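PDB 4F7K: laccase from Uncultured bacterium, which probably catalyses, as other multicopper oxidases of the laccase type do, the one-electron oxidation of phenolic substrates coupled to reduction of dioxygen to water. Local coordinates for residues A[43-49]-A[86-92]; A[65-71]-A[391-396]; A[210-214]-A[371-375]. The contacts are given in a common frame with arbitrary orientation. Where two conformers were deposited one is given. Numbering follows the deposited sequence.

Contact 1. Residues A[43-49]-A[86-92]; sequences EVFDIRF and EFEYSFR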
# COMPACT_ATOMS: atom_id res chain seq x y z
N GLU A 43 13.53 12.09 9.05
CA GLU A 43 12.76 13.05 9.84
C GLU A 43 11.62 12.41 10.64
O GLU A 43 11.23 11.27 10.41
CB GLU A 43 12.16 14.13 8.96
CG GLU A 43 13.11 15.09 8.26
CD GLU A 43 12.35 16.19 7.48
OE1 GLU A 43 11.16 15.95 7.03
OE2 GLU A 43 12.94 17.28 7.31
N VAL A 44 11.10 13.18 11.57
CA VAL A 44 10.09 12.70 12.48
C VAL A 44 8.71 13.06 11.97
O VAL A 44 8.47 14.20 11.59
CB VAL A 44 10.26 13.30 13.90
CG1 VAL A 44 9.38 12.57 14.90
CG2 VAL A 44 11.70 13.20 14.33
N PHE A 45 7.83 12.06 11.91
CA PHE A 45 6.39 12.26 11.76
C PHE A 45 5.82 12.35 13.16
O PHE A 45 5.99 11.42 13.96
CB PHE A 45 5.73 11.03 11.13
CG PHE A 45 5.83 10.97 9.63
CD1 PHE A 45 4.84 11.56 8.83
CD2 PHE A 45 6.88 10.27 9.02
CE1 PHE A 45 4.92 11.46 7.42
CE2 PHE A 45 6.96 10.18 7.62
CZ PHE A 45 5.99 10.78 6.82
N ASP A 46 5.17 13.46 13.46
CA ASP A 46 4.47 13.63 14.72
C ASP A 46 2.97 13.79 14.40
O ASP A 46 2.58 14.82 13.86
CB ASP A 46 5.05 14.84 15.47
CG ASP A 46 6.50 14.62 15.94
OD1 ASP A 46 6.75 13.63 16.66
OD2 ASP A 46 7.39 15.44 15.62
N ILE A 47 2.17 12.78 14.74
CA ILE A 47 0.77 12.70 14.32
C ILE A 47 -0.16 12.55 15.54
O ILE A 47 0.00 11.63 16.33
CB ILE A 47 0.60 11.52 13.33
CG1 ILE A 47 1.37 11.85 12.04
CG2 ILE A 47 -0.89 11.21 13.01
CD1 ILE A 47 1.96 10.62 11.26
N ARG A 48 -1.09 13.49 15.71
CA ARG A 48 -2.10 13.35 16.75
C ARG A 48 -3.39 12.73 16.15
O ARG A 48 -4.18 13.43 15.51
CB ARG A 48 -2.35 14.68 17.49
CG ARG A 48 -3.29 14.58 18.72
CD ARG A 48 -3.54 15.95 19.39
NE ARG A 48 -4.87 16.03 20.04
CZ ARG A 48 -5.25 16.95 20.95
NH1 ARG A 48 -4.41 17.90 21.38
NH2 ARG A 48 -6.49 16.92 21.44
N PHE A 49 -3.55 11.42 16.35
CA PHE A 49 -4.74 10.69 15.95
C PHE A 49 -5.92 10.97 16.88
O PHE A 49 -5.80 10.84 18.10
CB PHE A 49 -4.48 9.18 15.92
CG PHE A 49 -5.70 8.35 15.58
CD1 PHE A 49 -6.41 8.55 14.39
CD2 PHE A 49 -6.12 7.35 16.43
CE1 PHE A 49 -7.54 7.75 14.06
CE2 PHE A 49 -7.24 6.54 16.13
CZ PHE A 49 -7.96 6.75 14.94
N GLU A 86 -7.69 9.84 21.87
CA GLU A 86 -6.60 10.24 20.99
C GLU A 86 -5.35 9.38 21.23
O GLU A 86 -5.23 8.69 22.24
CB GLU A 86 -6.28 11.72 21.18
CG GLU A 86 -5.86 12.04 22.57
CD GLU A 86 -5.40 13.46 22.73
OE1 GLU A 86 -6.25 14.37 22.72
OE2 GLU A 86 -4.17 13.65 22.90
N PHE A 87 -4.42 9.47 20.29
CA PHE A 87 -3.16 8.76 20.37
C PHE A 87 -2.12 9.58 19.63
O PHE A 87 -2.34 10.04 18.51
CB PHE A 87 -3.24 7.36 19.74
CG PHE A 87 -2.09 6.46 20.12
CD1 PHE A 87 -2.20 5.59 21.20
CD2 PHE A 87 -0.89 6.49 19.40
CE1 PHE A 87 -1.14 4.78 21.57
CE2 PHE A 87 0.17 5.68 19.77
CZ PHE A 87 0.05 4.82 20.84
N GLU A 88 -0.97 9.72 20.25
CA GLU A 88 0.12 10.47 19.66
C GLU A 88 1.05 9.50 18.93
O GLU A 88 1.72 8.67 19.57
CB GLU A 88 0.86 11.21 20.78
CG GLU A 88 1.48 12.53 20.34
CD GLU A 88 0.66 13.74 20.76
OE1 GLU A 88 1.10 14.50 21.66
OE2 GLU A 88 -0.43 13.94 20.19
N TYR A 89 1.07 9.56 17.60
CA TYR A 89 2.03 8.74 16.84
C TYR A 89 3.26 9.54 16.49
O TYR A 89 3.18 10.56 15.80
CB TYR A 89 1.43 8.16 15.56
CG TYR A 89 0.37 7.12 15.82
CD1 TYR A 89 0.73 5.78 16.09
CD2 TYR A 89 -1.01 7.46 15.79
CE1 TYR A 89 -0.25 4.80 16.33
CE2 TYR A 89 -1.99 6.47 16.04
CZ TYR A 89 -1.60 5.15 16.30
OH TYR A 89 -2.54 4.19 16.52
N SER A 90 4.40 9.07 16.95
CA SER A 90 5.62 9.79 16.67
C SER A 90 6.78 8.84 16.34
O SER A 90 7.23 8.08 17.19
CB SER A 90 5.96 10.71 17.84
OG SER A 90 7.32 11.05 17.77
N PHE A 91 7.25 8.90 15.10
CA PHE A 91 8.32 8.03 14.64
C PHE A 91 9.16 8.69 13.56
O PHE A 91 8.66 9.54 12.79
CB PHE A 91 7.74 6.72 14.10
CG PHE A 91 6.67 6.94 13.07
CD1 PHE A 91 7.00 7.01 11.72
CD2 PHE A 91 5.34 7.10 13.44
CE1 PHE A 91 6.02 7.23 10.78
CE2 PHE A 91 4.35 7.32 12.50
CZ PHE A 91 4.69 7.38 11.18
N ARG A 92 10.43 8.30 13.50
CA ARG A 92 11.34 8.68 12.42
C ARG A 92 11.11 7.71 11.26
O ARG A 92 10.98 6.51 11.48
CB ARG A 92 12.80 8.64 12.90
CG ARG A 92 13.18 9.83 13.81
CD ARG A 92 14.72 10.00 14.00
NE ARG A 92 15.07 11.03 14.99
CZ ARG A 92 15.18 12.33 14.71
NH1 ARG A 92 14.99 12.77 13.47
NH2 ARG A 92 15.50 13.20 15.67

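Contact 2. Residues A[65-71]-A[391-396]; sequences RIDNAMD and DNPGNW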
# COMPACT_ATOMS: atom_id res chain seq x y z
N ARG A 65 9.30 0.68 8.74
CA ARG A 65 10.22 -0.03 9.58
C ARG A 65 10.53 0.88 10.76
O ARG A 65 11.61 1.50 10.80
CB ARG A 65 11.53 -0.31 8.83
CG ARG A 65 11.43 -1.24 7.62
CD ARG A 65 12.54 -0.87 6.64
NE ARG A 65 13.62 -1.83 6.67
CZ ARG A 65 14.83 -1.64 6.15
NH1 ARG A 65 15.19 -0.50 5.56
NH2 ARG A 65 15.70 -2.61 6.27
N ILE A 66 9.59 0.96 11.70
CA ILE A 66 9.63 1.99 12.76
C ILE A 66 9.60 1.43 14.18
O ILE A 66 9.49 0.21 14.37
CB ILE A 66 8.45 2.99 12.61
CG1 ILE A 66 7.10 2.26 12.75
CG2 ILE A 66 8.57 3.76 11.30
CD1 ILE A 66 5.87 3.19 12.82
N ASP A 67 9.68 2.33 15.16
CA ASP A 67 9.50 1.95 16.56
C ASP A 67 8.18 1.19 16.76
O ASP A 67 7.10 1.64 16.34
CB ASP A 67 9.58 3.20 17.46
CG ASP A 67 9.15 2.94 18.92
OD1 ASP A 67 9.02 1.77 19.35
OD2 ASP A 67 8.95 3.95 19.64
N ASN A 68 8.30 0.03 17.39
CA ASN A 68 7.21 -0.92 17.58
C ASN A 68 6.01 -0.34 18.30
O ASN A 68 4.89 -0.72 18.01
CB ASN A 68 7.71 -2.18 18.32
CG ASN A 68 6.66 -3.30 18.39
OD1 ASN A 68 6.05 -3.69 17.37
ND2 ASN A 68 6.43 -3.82 19.60
N ALA A 69 6.28 0.58 19.24
CA ALA A 69 5.24 1.17 20.08
C ALA A 69 4.26 1.98 19.24
O ALA A 69 3.15 2.28 19.69
CB ALA A 69 5.85 2.05 21.19
N MET A 70 4.69 2.27 18.00
CA MET A 70 3.98 3.13 17.10
C MET A 70 3.28 2.37 15.94
O MET A 70 2.70 3.01 15.05
CB MET A 70 4.94 4.16 16.53
CG MET A 70 5.52 5.18 17.54
SD MET A 70 4.21 6.06 18.40
CE MET A 70 4.28 5.43 20.09
N ASP A 71 3.31 1.04 15.96
CA ASP A 71 2.91 0.19 14.81
C ASP A 71 1.38 0.13 14.60
O ASP A 71 0.91 -0.19 13.51
CB ASP A 71 3.47 -1.22 15.03
CG ASP A 71 3.38 -2.12 13.79
OD1 ASP A 71 3.79 -1.69 12.69
OD2 ASP A 71 2.93 -3.28 13.92
N ASP A 391 15.45 -7.71 12.36
CA ASP A 391 16.34 -6.71 12.98
C ASP A 391 15.60 -5.64 13.81
O ASP A 391 16.23 -4.95 14.65
CB ASP A 391 17.16 -5.99 11.89
CG ASP A 391 16.25 -5.32 10.84
OD1 ASP A 391 15.03 -5.52 10.94
OD2 ASP A 391 16.74 -4.61 9.92
N ASN A 392 14.27 -5.49 13.57
CA ASN A 392 13.40 -4.53 14.32
C ASN A 392 12.77 -5.14 15.57
O ASN A 392 11.96 -6.08 15.48
CB ASN A 392 12.30 -3.94 13.40
CG ASN A 392 11.69 -2.60 13.93
OD1 ASN A 392 11.88 -2.18 15.08
ND2 ASN A 392 10.92 -1.96 13.07
N PRO A 393 13.11 -4.61 16.76
CA PRO A 393 12.65 -5.28 17.97
C PRO A 393 11.19 -5.05 18.31
O PRO A 393 10.66 -3.93 18.14
CB PRO A 393 13.52 -4.66 19.08
CG PRO A 393 14.67 -4.06 18.37
CD PRO A 393 14.12 -3.58 17.06
N GLY A 394 10.57 -6.11 18.80
CA GLY A 394 9.29 -6.00 19.44
C GLY A 394 8.38 -7.11 18.96
O GLY A 394 8.87 -8.17 18.56
N ASN A 395 7.07 -6.86 19.04
CA ASN A 395 6.01 -7.84 18.74
C ASN A 395 5.25 -7.38 17.49
O ASN A 395 4.67 -6.28 17.47
CB ASN A 395 5.09 -7.98 19.94
CG ASN A 395 5.82 -8.54 21.17
OD1 ASN A 395 5.53 -8.17 22.31
ND2 ASN A 395 6.79 -9.39 20.93
N TRP A 396 5.33 -8.23 16.45
CA TRP A 396 4.99 -7.87 15.09
C TRP A 396 3.99 -8.80 14.44
O TRP A 396 4.31 -9.93 14.07
CB TRP A 396 6.23 -7.81 14.22
CG TRP A 396 7.26 -6.91 14.77
CD1 TRP A 396 8.35 -7.27 15.48
CD2 TRP A 396 7.30 -5.48 14.67
NE1 TRP A 396 9.09 -6.17 15.81
CE2 TRP A 396 8.48 -5.06 15.33
CE3 TRP A 396 6.47 -4.53 14.06
CZ2 TRP A 396 8.84 -3.71 15.42
CZ3 TRP A 396 6.84 -3.17 14.15
CH2 TRP A 396 8.03 -2.78 14.82
O HOH W 1 10.90 -1.63 17.47
O HOH W 2 2.82 -5.47 15.38

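Contact 3. Residues A[210-214]-A[371-375]; sequences ALDGM and ALRDT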
# COMPACT_ATOMS: atom_id res chain seq x y z
N ALA A 210 10.57 1.31 -8.13
CA ALA A 210 10.47 0.78 -6.75
C ALA A 210 9.26 -0.13 -6.54
O ALA A 210 8.26 -0.01 -7.24
CB ALA A 210 10.44 1.94 -5.72
N LEU A 211 9.37 -1.04 -5.58
CA LEU A 211 8.21 -1.80 -5.12
C LEU A 211 8.10 -1.73 -3.60
O LEU A 211 9.11 -1.88 -2.88
CB LEU A 211 8.24 -3.26 -5.59
CG LEU A 211 8.44 -3.49 -7.10
CD1 LEU A 211 8.94 -4.91 -7.37
CD2 LEU A 211 7.17 -3.20 -7.88
N ASP A 212 6.88 -1.49 -3.11
CA ASP A 212 6.63 -1.41 -1.67
C ASP A 212 7.58 -0.44 -0.95
O ASP A 212 8.09 -0.70 0.15
CB ASP A 212 6.66 -2.80 -1.04
CG ASP A 212 5.52 -3.70 -1.56
OD1 ASP A 212 4.68 -3.23 -2.35
OD2 ASP A 212 5.46 -4.87 -1.15
N GLY A 213 7.83 0.70 -1.57
CA GLY A 213 8.69 1.71 -0.95
C GLY A 213 10.17 1.41 -1.07
O GLY A 213 10.98 2.19 -0.61
N MET A 214 10.52 0.30 -1.72
CA MET A 214 11.94 -0.12 -1.84
C MET A 214 12.44 -0.10 -3.27
O MET A 214 11.99 -0.90 -4.09
CB MET A 214 12.18 -1.51 -1.23
CG MET A 214 11.93 -1.58 0.25
SD MET A 214 13.14 -0.65 1.19
CE MET A 214 12.21 -0.40 2.69
N ALA A 371 11.84 -10.13 -5.43
CA ALA A 371 11.32 -8.85 -4.93
C ALA A 371 11.41 -8.75 -3.42
O ALA A 371 11.15 -9.71 -2.70
CB ALA A 371 9.85 -8.64 -5.38
N LEU A 372 11.83 -7.58 -2.97
CA LEU A 372 11.84 -7.23 -1.58
C LEU A 372 10.57 -6.41 -1.41
O LEU A 372 10.36 -5.40 -2.10
CB LEU A 372 13.09 -6.41 -1.24
CG LEU A 372 13.14 -5.83 0.16
CD1 LEU A 372 13.35 -6.89 1.20
CD2 LEU A 372 14.27 -4.81 0.27
N ARG A 373 9.72 -6.88 -0.51
CA ARG A 373 8.34 -6.44 -0.38
C ARG A 373 8.03 -6.24 1.09
O ARG A 373 8.79 -6.68 1.94
CB ARG A 373 7.41 -7.56 -0.90
CG ARG A 373 7.30 -7.72 -2.43
CD ARG A 373 6.16 -6.79 -2.93
NE ARG A 373 5.91 -6.99 -4.34
CZ ARG A 373 5.27 -6.15 -5.14
NH1 ARG A 373 4.77 -4.98 -4.69
NH2 ARG A 373 5.14 -6.50 -6.41
N ASP A 374 6.90 -5.61 1.41
CA ASP A 374 6.40 -5.69 2.77
C ASP A 374 5.04 -6.42 2.79
O ASP A 374 4.52 -6.74 3.87
CB ASP A 374 6.40 -4.31 3.49
CG ASP A 374 5.54 -3.26 2.78
OD1 ASP A 374 4.40 -3.60 2.36
OD2 ASP A 374 6.01 -2.08 2.66
N THR A 375 4.52 -6.72 1.60
CA THR A 375 3.22 -7.36 1.44
C THR A 375 3.34 -8.29 0.26
O THR A 375 3.80 -7.89 -0.81
CB THR A 375 2.13 -6.30 1.06
OG1 THR A 375 2.15 -5.22 2.00
CG2 THR A 375 0.73 -6.90 1.00
O HOH W 3 11.56 -3.53 -3.82

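Contact 1. Residues A[43-49]-A[86-92]
F49, Y89 and F91 have the largest areas covered in this antiparallel pairing, and all three lie on the same sheet face as F45, I47 and F87. F49 and F87 form the last hydrogen-bonded pair (F49 N to F87 O 2.8 Å, F87 N to F49 O 2.9 Å). Diagonally across, F49 CB meets the ring edge of Y89 at CE2, 3.7 Å away. Y89 is hydrogen-bonded to I47 (I47 N to Y89 O and Y89 N to I47 O, both 2.7 Å), its hydroxyl bonding to Q78 and V59. The axes run at 176° and approach to 4.5 Å, as for neighbouring strands in a cupredoxin-like β-sandwich, the building block of multicopper oxidases; 86-92 is one of its sheet's two outermost strands. F91 offers a ring face to F45 CB, a CH-π contact 4.0 Å from the centroid. The face bearing D46, R48 and S90 is largely polar: S90 OG donates to D46 OD1 (2.9 Å), and R48 NH2 salt-bridges E86 OE1 at 2.9 Å.

Contact 2. Residues A[65-71]-A[391-396]
The indole of W396 lies under the side-chain amide of N68, which sits over one face, while I66 O approaches the ring edge at CH2 (3.4 Å) and D71 CG comes within 3.6 Å of CZ3. N68 has the largest area covered by the other segment: its CB is 3.4 Å from P393 O, and its amide rests against G394. There the backbone (phi 136°, psi -155°) itself requires glycine, and a CB would also strike N68. A direct hydrogen bond runs from N392 ND2 to I66 O, 2.9 Å at 161°; the same amide nitrogen serves G357 O. Water supplies two bridges. One accepts from N68 N (3.1 Å) and donates to N392 OD1 (2.6 Å) and P393 O; the other donates to D71 OD2 (2.6 Å) and N395 O (2.9 Å). An Asx turn, A69 N to D67 OD1 at 3.0 Å, shapes the 3-10 segment 68-70. D71 O is hydrogen-bonded to H60 and D71 OD2 to H356, from His-X-His motifs like those holding the trinuclear copper cluster in this family. The chemistry implies a hydrated polar junction around one aromatic ring, consistent with a domain interface beside the presumed copper site.

Contact 3. Residues A[210-214]-A[371-375]
Electrostatic and hydrogen-bonding contacts converge on D212, the most covered residue of the pair. Its OD1 forms a salt bridge with R373 NH1 at 2.9 Å, lying near the guanidinium plane, and also accepts from the backbone nitrogen of R232. Its OD2 accepts from D374 N at 3.0 Å and, weakly, from T375 N at 3.4 Å, though OD2 is placed less surely. The carboxylate thus appears to bind both the R373 guanidinium and the backbone that follows it. Within 371-375, T375 OG1 donates to D374 OD1 (2.8 Å), and the D374 carboxylate has its own salt bridge to R232.

Backbone geometry explains how D212 is presented. L211 to M214 is a type I' turn closed by M214 N to L211 O at 2.8 Å and L211 N to M214 O at 3.0 Å, the tip of a two-residue β-hairpin; the positive phi values of D212 (52°) and G213 fit it, and the backbone angles of G213 (79°/0°) by themselves call for glycine. Water 3 bridges the segments, 2.7 Å from M214 O and 2.8 Å from L372 O.

Apolar contacts are fewer: M214 CG to L372 CD2 at 4.0 Å, L211 CD1 to A371 CB at 4.3 Å, and L211 CB over a guanidinium face, 4.0 Å from R373 NH1.

The contact joins the second and third cupredoxin-like domains: the turn links strands 204-211 and 214-220 at the edge of a six-stranded sheet, and it meets the chain where edge strand 369-373 of one sheet passes into edge strand 375-378 of another.

From the N terminus, 43-49 comes first, then the loop 65-71, then 86-92, where contact 1 closes its 36-residue loop within the first cupredoxin-like unit. Because 65-71 leaves that loop to meet 391-396 near the C terminus, closing a loop of 319 residues, contacts 1 and 2 cross, and touch: M70 SD packs 3.3 Å from S90 N, and I66 CG2 3.6 Å from F91 CD1. Contact 3, closing 156 residues at 371-375, lies within the span of contact 2 and joins the middle and last units; R65 CD reaches M214 CE at 4.0 Å. Contacts 1 and 3 follow in series, their nearest atoms about 11 Å apart. Contact 2 brings the first and last units together.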